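Local structure of malonate decarboxylase acyl carrier protein (5VIT) at residues 1-13 / 37-51. The protein probably serves as the acyl carrier subunit of malonate decarboxylase, holding acetyl and malonyl groups as thioesters on a CoA-derived prosthetic group during turnover. Numbering follows the deposited sequence.
Sequences METLSFEFPAGQP and PGKLSIQVQTSVNGS
Strands 2-9 and 39-46 run antiparallel, their axes 4.7 Å apart at closest approach and 162° between directions, and paired N-H...O=C bonds join Glu2 with Thr46, Leu4 with Val44, Phe6 with Ile42 and Phe8 with Leu40. The side chains of these four hydrogen-bonded pairs lie on one face, largely apolar as befits the side covered by helix 52-62. Phe6 keeps CG anti to its carbonyl carbon (chi1 -57°), which turns the ring toward Val44 so that CE1 lies 3.9 Å from CG2; Phe8 meets Ile42 in the same manner, its CD1 4.1 Å from the Ile42 CD1 methyl. Both rings continue into aromatic edge-to-face pairs, Phe6 with Phe59 and Phe8 with Phe63. Beyond the strand, small Ala10 fits its CB against Leu40 CB at 3.9 Å.

The other face, with Thr3, Ser5 and Glu7, is polar. Ser5 OG donates to Gln43 OE1 at 2.9 Å, approaching from above the amide plane rather than within it, and the bend of Gln43 at chi2 (95°) carries its NE2 over to the Thr3 CG2 methyl. Replacing Gln43 with alanine is likely to leave the Ser5 hydroxyl without this acceptor and the Thr3 methyl without its amide neighbour. Glu7 crosses Lys39, its carboxylate lying along the lysine's aliphatic carbons, with a long salt bridge of 3.9 Å from OE1 to NZ.

At the chain start Met1 N donates to Asn49 OD1 at 2.8 Å, while Glu2 OE1 weakly accepts from Gly50 N, whose positive phi suits glycine. The ladder places strand 2-9 at an outer edge of the chain's mixed five-stranded sheet, a fold unlike the four-helix bundle of classical acyl carrier proteins.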
ATOM      1  N   MET B   1       8.942 -27.005 -21.391  1.00 38.60           N
ATOM      2  CA  MET B   1       9.138 -25.650 -21.893  1.00 40.72           C
ATOM      3  C   MET B   1       8.066 -25.256 -22.908  1.00 45.88           C
ATOM      4  O   MET B   1       7.669 -26.064 -23.750  1.00 44.76           O
ATOM      5  CB  MET B   1      10.526 -25.522 -22.525  1.00 34.63           C
ATOM      6  CG  MET B   1      10.765 -24.231 -23.283  1.00 41.57           C
ATOM      7  SD  MET B   1      12.379 -24.139 -24.095  1.00 45.28           S
ATOM      8  CE  MET B   1      11.919 -23.461 -25.674  1.00 47.15           C
ATOM      9  N   GLU B   2       7.598 -24.014 -22.852  1.00 41.07           N
ATOM     10  CA  GLU B   2       6.787 -23.539 -23.957  1.00 42.72           C
ATOM     11  C   GLU B   2       7.126 -22.135 -24.393  1.00 41.48           C
ATOM     12  O   GLU B   2       7.862 -21.408 -23.719  1.00 42.53           O
ATOM     13  CB  GLU B   2       5.287 -23.649 -23.638  1.00 48.71           C
ATOM     14  CG  GLU B   2       4.863 -23.374 -22.221  1.00 44.95           C
ATOM     15  CD  GLU B   2       3.459 -23.921 -21.933  1.00 47.15           C
ATOM     16  OE1 GLU B   2       3.282 -25.157 -21.922  1.00 47.90           O
ATOM     17  OE2 GLU B   2       2.526 -23.117 -21.725  1.00 50.05           O
ATOM     18  N   THR B   3       6.624 -21.789 -25.571  1.00 35.81           N
ATOM     19  CA  THR B   3       6.833 -20.478 -26.142  1.00 40.23           C
ATOM     20  C   THR B   3       5.468 -19.842 -26.300  1.00 42.66           C
ATOM     21  O   THR B   3       4.530 -20.458 -26.825  1.00 41.74           O
ATOM     22  CB  THR B   3       7.573 -20.542 -27.490  1.00 42.37           C
ATOM     23  OG1 THR B   3       8.835 -21.186 -27.297  1.00 42.99           O
ATOM     24  CG2 THR B   3       7.820 -19.149 -28.043  1.00 38.62           C
ATOM     25  N   LEU B   4       5.359 -18.615 -25.811  1.00 39.08           N
ATOM     26  CA  LEU B   4       4.086 -17.931 -25.715  1.00 36.88           C
ATOM     27  C   LEU B   4       4.242 -16.557 -26.322  1.00 36.77           C
ATOM     28  O   LEU B   4       5.317 -15.965 -26.263  1.00 37.09           O
ATOM     29  CB  LEU B   4       3.632 -17.827 -24.253  1.00 32.61           C
ATOM     30  CG  LEU B   4       3.597 -19.110 -23.430  1.00 37.03           C
ATOM     31  CD1 LEU B   4       3.475 -18.786 -21.952  1.00 33.83           C
ATOM     32  CD2 LEU B   4       2.426 -19.973 -23.871  1.00 41.50           C
ATOM     33  N   SER B   5       3.162 -16.050 -26.899  1.00 36.49           N
ATOM     34  CA  SER B   5       3.175 -14.734 -27.518  1.00 39.40           C
ATOM     35  C   SER B   5       2.053 -13.900 -26.963  1.00 33.70           C
ATOM     36  O   SER B   5       0.953 -14.402 -26.751  1.00 39.49           O
ATOM     37  CB  SER B   5       3.041 -14.849 -29.035  1.00 38.76           C
ATOM     38  OG  SER B   5       4.102 -15.628 -29.547  1.00 49.69           O
ATOM     39  N   PHE B   6       2.330 -12.629 -26.721  1.00 31.89           N
ATOM     40  CA  PHE B   6       1.317 -11.735 -26.186  1.00 33.93           C
ATOM     41  C   PHE B   6       1.369 -10.444 -26.959  1.00 32.36           C
ATOM     42  O   PHE B   6       2.401 -10.093 -27.519  1.00 33.85           O
ATOM     43  CB  PHE B   6       1.534 -11.462 -24.691  1.00 34.76           C
ATOM     44  CG  PHE B   6       1.570 -12.705 -23.850  1.00 33.05           C
ATOM     45  CD1 PHE B   6       2.729 -13.454 -23.755  1.00 26.94           C
ATOM     46  CD2 PHE B   6       0.447 -13.125 -23.166  1.00 31.52           C
ATOM     47  CE1 PHE B   6       2.764 -14.603 -23.004  1.00 33.02           C
ATOM     48  CE2 PHE B   6       0.478 -14.267 -22.399  1.00 33.61           C
ATOM     49  CZ  PHE B   6       1.647 -15.005 -22.309  1.00 34.38           C
ATOM     50  N   GLU B   7       0.250  -9.734 -26.984  1.00 37.25           N
ATOM     51  CA  GLU B   7       0.210  -8.452 -27.654  1.00 41.03           C
ATOM     52  C   GLU B   7      -0.721  -7.495 -26.923  1.00 38.87           C
ATOM     53  O   GLU B   7      -1.777  -7.877 -26.415  1.00 38.94           O
ATOM     54  CB  GLU B   7      -0.204  -8.634 -29.113  1.00 41.13           C
ATOM     55  CG  GLU B   7      -0.233  -7.344 -29.897  1.00 53.28           C
ATOM     56  CD  GLU B   7      -0.461  -7.579 -31.371  1.00 62.82           C
ATOM     57  OE1 GLU B   7      -1.145  -6.742 -32.000  1.00 63.53           O
ATOM     58  OE2 GLU B   7       0.054  -8.599 -31.893  1.00 68.34           O
ATOM     59  N   PHE B   8      -0.305  -6.244 -26.847  1.00 39.86           N
ATOM     60  CA  PHE B   8      -1.034  -5.269 -26.068  1.00 39.31           C
ATOM     61  C   PHE B   8      -1.044  -3.959 -26.792  1.00 43.30           C
ATOM     62  O   PHE B   8      -0.134  -3.685 -27.576  1.00 41.24           O
ATOM     63  CB  PHE B   8      -0.419  -5.111 -24.671  1.00 37.74           C
ATOM     64  CG  PHE B   8      -0.573  -6.328 -23.823  1.00 41.67           C
ATOM     65  CD1 PHE B   8       0.445  -7.265 -23.742  1.00 33.85           C
ATOM     66  CD2 PHE B   8      -1.760  -6.562 -23.143  1.00 36.59           C
ATOM     67  CE1 PHE B   8       0.285  -8.396 -22.986  1.00 36.88           C
ATOM     68  CE2 PHE B   8      -1.920  -7.696 -22.380  1.00 33.59           C
ATOM     69  CZ  PHE B   8      -0.900  -8.614 -22.307  1.00 36.88           C
ATOM     70  N   PRO B   9      -2.085  -3.147 -26.542  1.00 43.36           N
ATOM     71  CA  PRO B   9      -2.132  -1.786 -27.081  1.00 44.98           C
ATOM     72  C   PRO B   9      -1.021  -0.949 -26.473  1.00 42.71           C
ATOM     73  O   PRO B   9      -0.815  -0.996 -25.259  1.00 43.72           O
ATOM     74  CB  PRO B   9      -3.518  -1.283 -26.656  1.00 43.44           C
ATOM     75  CG  PRO B   9      -3.863  -2.114 -25.455  1.00 45.29           C
ATOM     76  CD  PRO B   9      -3.281  -3.471 -25.746  1.00 33.85           C
ATOM     77  N   ALA B  10      -0.306  -0.204 -27.306  1.00 40.14           N
ATOM     78  CA  ALA B  10       0.788   0.628 -26.815  1.00 41.56           C
ATOM     79  C   ALA B  10       0.799   1.986 -27.516  1.00 38.76           C
ATOM     80  O   ALA B  10      -0.012   2.246 -28.393  1.00 42.84           O
ATOM     81  CB  ALA B  10       2.119  -0.085 -26.999  1.00 41.25           C
ATOM     82  N   GLY B  11       1.712   2.854 -27.108  1.00 43.46           N
ATOM     83  CA  GLY B  11       1.801   4.184 -27.672  1.00 41.19           C
ATOM     84  C   GLY B  11       2.863   4.244 -28.747  1.00 42.68           C
ATOM     85  O   GLY B  11       2.918   3.381 -29.627  1.00 42.65           O
ATOM     86  N   GLN B  12       3.706   5.268 -28.667  1.00 38.35           N
ATOM     87  CA  GLN B  12       4.767   5.489 -29.640  1.00 42.04           C
ATOM     88  C   GLN B  12       5.944   4.563 -29.332  1.00 46.70           C
ATOM     89  O   GLN B  12       6.123   4.145 -28.188  1.00 44.08           O
ATOM     90  CB  GLN B  12       5.193   6.963 -29.615  1.00 40.05           C
ATOM     91  CG  GLN B  12       5.061   7.703 -30.946  1.00 44.86           C
ATOM     92  CD  GLN B  12       3.765   7.411 -31.699  1.00 45.35           C
ATOM     93  OE1 GLN B  12       3.698   6.485 -32.510  1.00 48.77           O
ATOM     94  NE2 GLN B  12       2.743   8.212 -31.451  1.00 46.43           N
ATOM     95  N   PRO B  13       6.744   4.216 -30.350  1.00 49.56           N
ATOM     96  CA  PRO B  13       7.875   3.334 -30.038  1.00 45.52           C
ATOM     97  C   PRO B  13       8.808   3.915 -28.980  1.00 52.43           C
ATOM     98  O   PRO B  13       9.180   5.096 -29.056  1.00 45.10           O
ATOM     99  CB  PRO B  13       8.603   3.195 -31.382  1.00 44.81           C
ATOM    100  CG  PRO B  13       7.997   4.230 -32.280  1.00 49.63           C
ATOM    101  CD  PRO B  13       6.610   4.450 -31.797  1.00 46.72           C
ATOM    102  N   PRO B  37       4.457   1.231 -33.601  1.00 47.66           N
ATOM    103  CA  PRO B  37       3.537   2.150 -32.904  1.00 48.11           C
ATOM    104  C   PRO B  37       2.132   1.567 -32.684  1.00 48.55           C
ATOM    105  O   PRO B  37       1.613   0.854 -33.550  1.00 43.92           O
ATOM    106  CB  PRO B  37       3.497   3.383 -33.823  1.00 45.70           C
ATOM    107  CG  PRO B  37       4.238   2.994 -35.069  1.00 47.60           C
ATOM    108  CD  PRO B  37       5.167   1.894 -34.704  1.00 46.84           C
ATOM    109  N   GLY B  38       1.553   1.844 -31.513  1.00 39.24           N
ATOM    110  CA  GLY B  38       0.269   1.284 -31.140  1.00 41.31           C
ATOM    111  C   GLY B  38       0.301  -0.149 -30.616  1.00 45.27           C
ATOM    112  O   GLY B  38      -0.720  -0.659 -30.141  1.00 44.73           O
ATOM    113  N   LYS B  39       1.464  -0.798 -30.686  1.00 38.54           N
ATOM    114  CA  LYS B  39       1.547  -2.225 -30.394  1.00 43.24           C
ATOM    115  C   LYS B  39       2.755  -2.636 -29.528  1.00 45.56           C
ATOM    116  O   LYS B  39       3.882  -2.186 -29.730  1.00 46.45           O
ATOM    117  CB  LYS B  39       1.573  -3.000 -31.708  1.00 48.65           C
ATOM    118  CG  LYS B  39       1.176  -4.440 -31.574  1.00 57.11           C
ATOM    119  CD  LYS B  39       1.388  -5.192 -32.882  1.00 58.60           C
ATOM    120  CE  LYS B  39       0.529  -4.633 -33.993  1.00 62.33           C
ATOM    121  NZ  LYS B  39       0.646  -5.486 -35.206  1.00 67.79           N
ATOM    122  N   LEU B  40       2.500  -3.494 -28.553  1.00 44.44           N
ATOM    123  CA  LEU B  40       3.554  -4.070 -27.731  1.00 40.31           C
ATOM    124  C   LEU B  40       3.528  -5.570 -27.918  1.00 41.20           C
ATOM    125  O   LEU B  40       2.547  -6.221 -27.539  1.00 35.00           O
ATOM    126  CB  LEU B  40       3.356  -3.724 -26.263  1.00 37.62           C
ATOM    127  CG  LEU B  40       4.318  -4.375 -25.270  1.00 42.98           C
ATOM    128  CD1 LEU B  40       5.662  -3.669 -25.261  1.00 41.21           C
ATOM    129  CD2 LEU B  40       3.706  -4.352 -23.891  1.00 41.14           C
ATOM    130  N   SER B  41       4.589  -6.112 -28.514  1.00 36.73           N
ATOM    131  CA  SER B  41       4.671  -7.549 -28.790  1.00 37.04           C
ATOM    132  C   SER B  41       5.609  -8.229 -27.812  1.00 33.55           C
ATOM    133  O   SER B  41       6.756  -7.834 -27.683  1.00 34.42           O
ATOM    134  CB  SER B  41       5.150  -7.808 -30.226  1.00 33.92           C
ATOM    135  OG  SER B  41       4.159  -7.446 -31.170  1.00 49.97           O
ATOM    136  N   ILE B  42       5.118  -9.263 -27.139  1.00 34.45           N
ATOM    137  CA  ILE B  42       5.910  -9.960 -26.134  1.00 35.78           C
ATOM    138  C   ILE B  42       5.999 -11.440 -26.454  1.00 38.40           C
ATOM    139  O   ILE B  42       4.984 -12.112 -26.671  1.00 34.98           O
ATOM    140  CB  ILE B  42       5.323  -9.796 -24.719  1.00 37.92           C
ATOM    141  CG1 ILE B  42       5.228  -8.313 -24.337  1.00 34.95           C
ATOM    142  CG2 ILE B  42       6.155 -10.585 -23.712  1.00 34.92           C
ATOM    143  CD1 ILE B  42       4.388  -8.041 -23.093  1.00 33.47           C
ATOM    144  N   GLN B  43       7.231 -11.930 -26.500  1.00 35.59           N
ATOM    145  CA  GLN B  43       7.507 -13.346 -26.653  1.00 34.47           C
ATOM    146  C   GLN B  43       8.069 -13.876 -25.338  1.00 34.41           C
ATOM    147  O   GLN B  43       8.998 -13.286 -24.785  1.00 35.04           O
ATOM    148  CB  GLN B  43       8.500 -13.567 -27.784  1.00 37.95           C
ATOM    149  CG  GLN B  43       8.698 -14.996 -28.165  1.00 45.54           C
ATOM    150  CD  GLN B  43       7.815 -15.392 -29.317  1.00 55.75           C
ATOM    151  OE1 GLN B  43       6.849 -14.686 -29.659  1.00 51.20           O
ATOM    152  NE2 GLN B  43       8.157 -16.506 -29.956  1.00 57.60           N
ATOM    153  N   VAL B  44       7.504 -14.968 -24.835  1.00 30.53           N
ATOM    154  CA  VAL B  44       7.993 -15.583 -23.604  1.00 31.30           C
ATOM    155  C   VAL B  44       8.408 -17.018 -23.863  1.00 37.49           C
ATOM    156  O   VAL B  44       7.639 -17.809 -24.413  1.00 38.61           O
ATOM    157  CB  VAL B  44       6.932 -15.590 -22.459  1.00 34.01           C
ATOM    158  CG1 VAL B  44       7.456 -16.361 -21.245  1.00 31.13           C
ATOM    159  CG2 VAL B  44       6.532 -14.181 -22.060  1.00 30.12           C
ATOM    160  N   GLN B  45       9.628 -17.348 -23.466  1.00 32.31           N
ATOM    161  CA  GLN B  45      10.065 -18.731 -23.419  1.00 31.18           C
ATOM    162  C   GLN B  45      10.295 -19.062 -21.962  1.00 32.91           C
ATOM    163  O   GLN B  45      11.077 -18.378 -21.281  1.00 31.55           O
ATOM    164  CB  GLN B  45      11.328 -18.935 -24.237  1.00 31.30           C
ATOM    165  CG  GLN B  45      11.172 -19.944 -25.322  1.00 44.33           C
ATOM    166  CD  GLN B  45      12.292 -19.874 -26.338  1.00 49.80           C
ATOM    167  OE1 GLN B  45      13.199 -19.047 -26.226  1.00 45.01           O
ATOM    168  NE2 GLN B  45      12.229 -20.740 -27.346  1.00 50.69           N
ATOM    169  N   THR B  46       9.599 -20.081 -21.465  1.00 30.15           N
ATOM    170  CA  THR B  46       9.628 -20.368 -20.036  1.00 30.81           C
ATOM    171  C   THR B  46       9.774 -21.868 -19.810  1.00 30.96           C
ATOM    172  O   THR B  46       9.272 -22.668 -20.582  1.00 35.43           O
ATOM    173  CB  THR B  46       8.343 -19.811 -19.306  1.00 33.53           C
ATOM    174  OG1 THR B  46       8.445 -20.025 -17.893  1.00 33.20           O
ATOM    175  CG2 THR B  46       7.072 -20.492 -19.821  1.00 33.22           C
ATOM    176  N   SER B  47      10.488 -22.232 -18.756  1.00 32.30           N
ATOM    177  CA  SER B  47      10.651 -23.625 -18.365  1.00 33.51           C
ATOM    178  C   SER B  47       9.395 -24.226 -17.734  1.00 38.26           C
ATOM    179  O   SER B  47       9.252 -25.445 -17.664  1.00 39.25           O
ATOM    180  CB  SER B  47      11.805 -23.744 -17.376  1.00 33.35           C
ATOM    181  OG  SER B  47      11.616 -22.851 -16.291  1.00 35.24           O
ATOM    182  N   VAL B  48       8.515 -23.358 -17.241  1.00 36.85           N
ATOM    183  CA  VAL B  48       7.298 -23.770 -16.552  1.00 36.79           C
ATOM    184  C   VAL B  48       6.126 -23.993 -17.521  1.00 43.58           C
ATOM    185  O   VAL B  48       5.635 -23.047 -18.149  1.00 43.64           O
ATOM    186  CB  VAL B  48       6.871 -22.726 -15.525  1.00 40.03           C
ATOM    187  CG1 VAL B  48       5.737 -23.279 -14.653  1.00 40.37           C
ATOM    188  CG2 VAL B  48       8.059 -22.293 -14.677  1.00 36.29           C
ATOM    189  N   ASN B  49       5.679 -25.242 -17.632  1.00 43.81           N
ATOM    190  CA  ASN B  49       4.583 -25.596 -18.532  1.00 43.44           C
ATOM    191  C   ASN B  49       3.231 -25.188 -17.968  1.00 39.71           C
ATOM    192  O   ASN B  49       3.044 -25.183 -16.754  1.00 38.20           O
ATOM    193  CB  ASN B  49       4.581 -27.099 -18.811  1.00 44.69           C
ATOM    194  CG  ASN B  49       5.849 -27.571 -19.488  1.00 48.76           C
ATOM    195  OD1 ASN B  49       6.258 -27.041 -20.523  1.00 47.29           O
ATOM    196  ND2 ASN B  49       6.486 -28.578 -18.898  1.00 56.73           N
ATOM    197  N   GLY B  50       2.298 -24.849 -18.857  1.00 38.48           N
ATOM    198  CA  GLY B  50       0.941 -24.507 -18.472  1.00 40.09           C
ATOM    199  C   GLY B  50       0.795 -23.202 -17.704  1.00 44.05           C
ATOM    200  O   GLY B  50      -0.121 -23.048 -16.881  1.00 39.59           O
ATOM    201  N   SER B  51       1.682 -22.244 -17.969  1.00 40.45           N
ATOM    202  CA  SER B  51       1.664 -21.001 -17.200  1.00 35.77           C
ATOM    203  C   SER B  51       1.179 -19.821 -18.033  1.00 33.31           C
ATOM    204  O   SER B  51       1.311 -18.665 -17.619  1.00 35.01           O
ATOM    205  CB  SER B  51       3.054 -20.704 -16.621  1.00 37.32           C
ATOM    206  OG  SER B  51       4.018 -20.541 -17.644  1.00 44.53           O
TER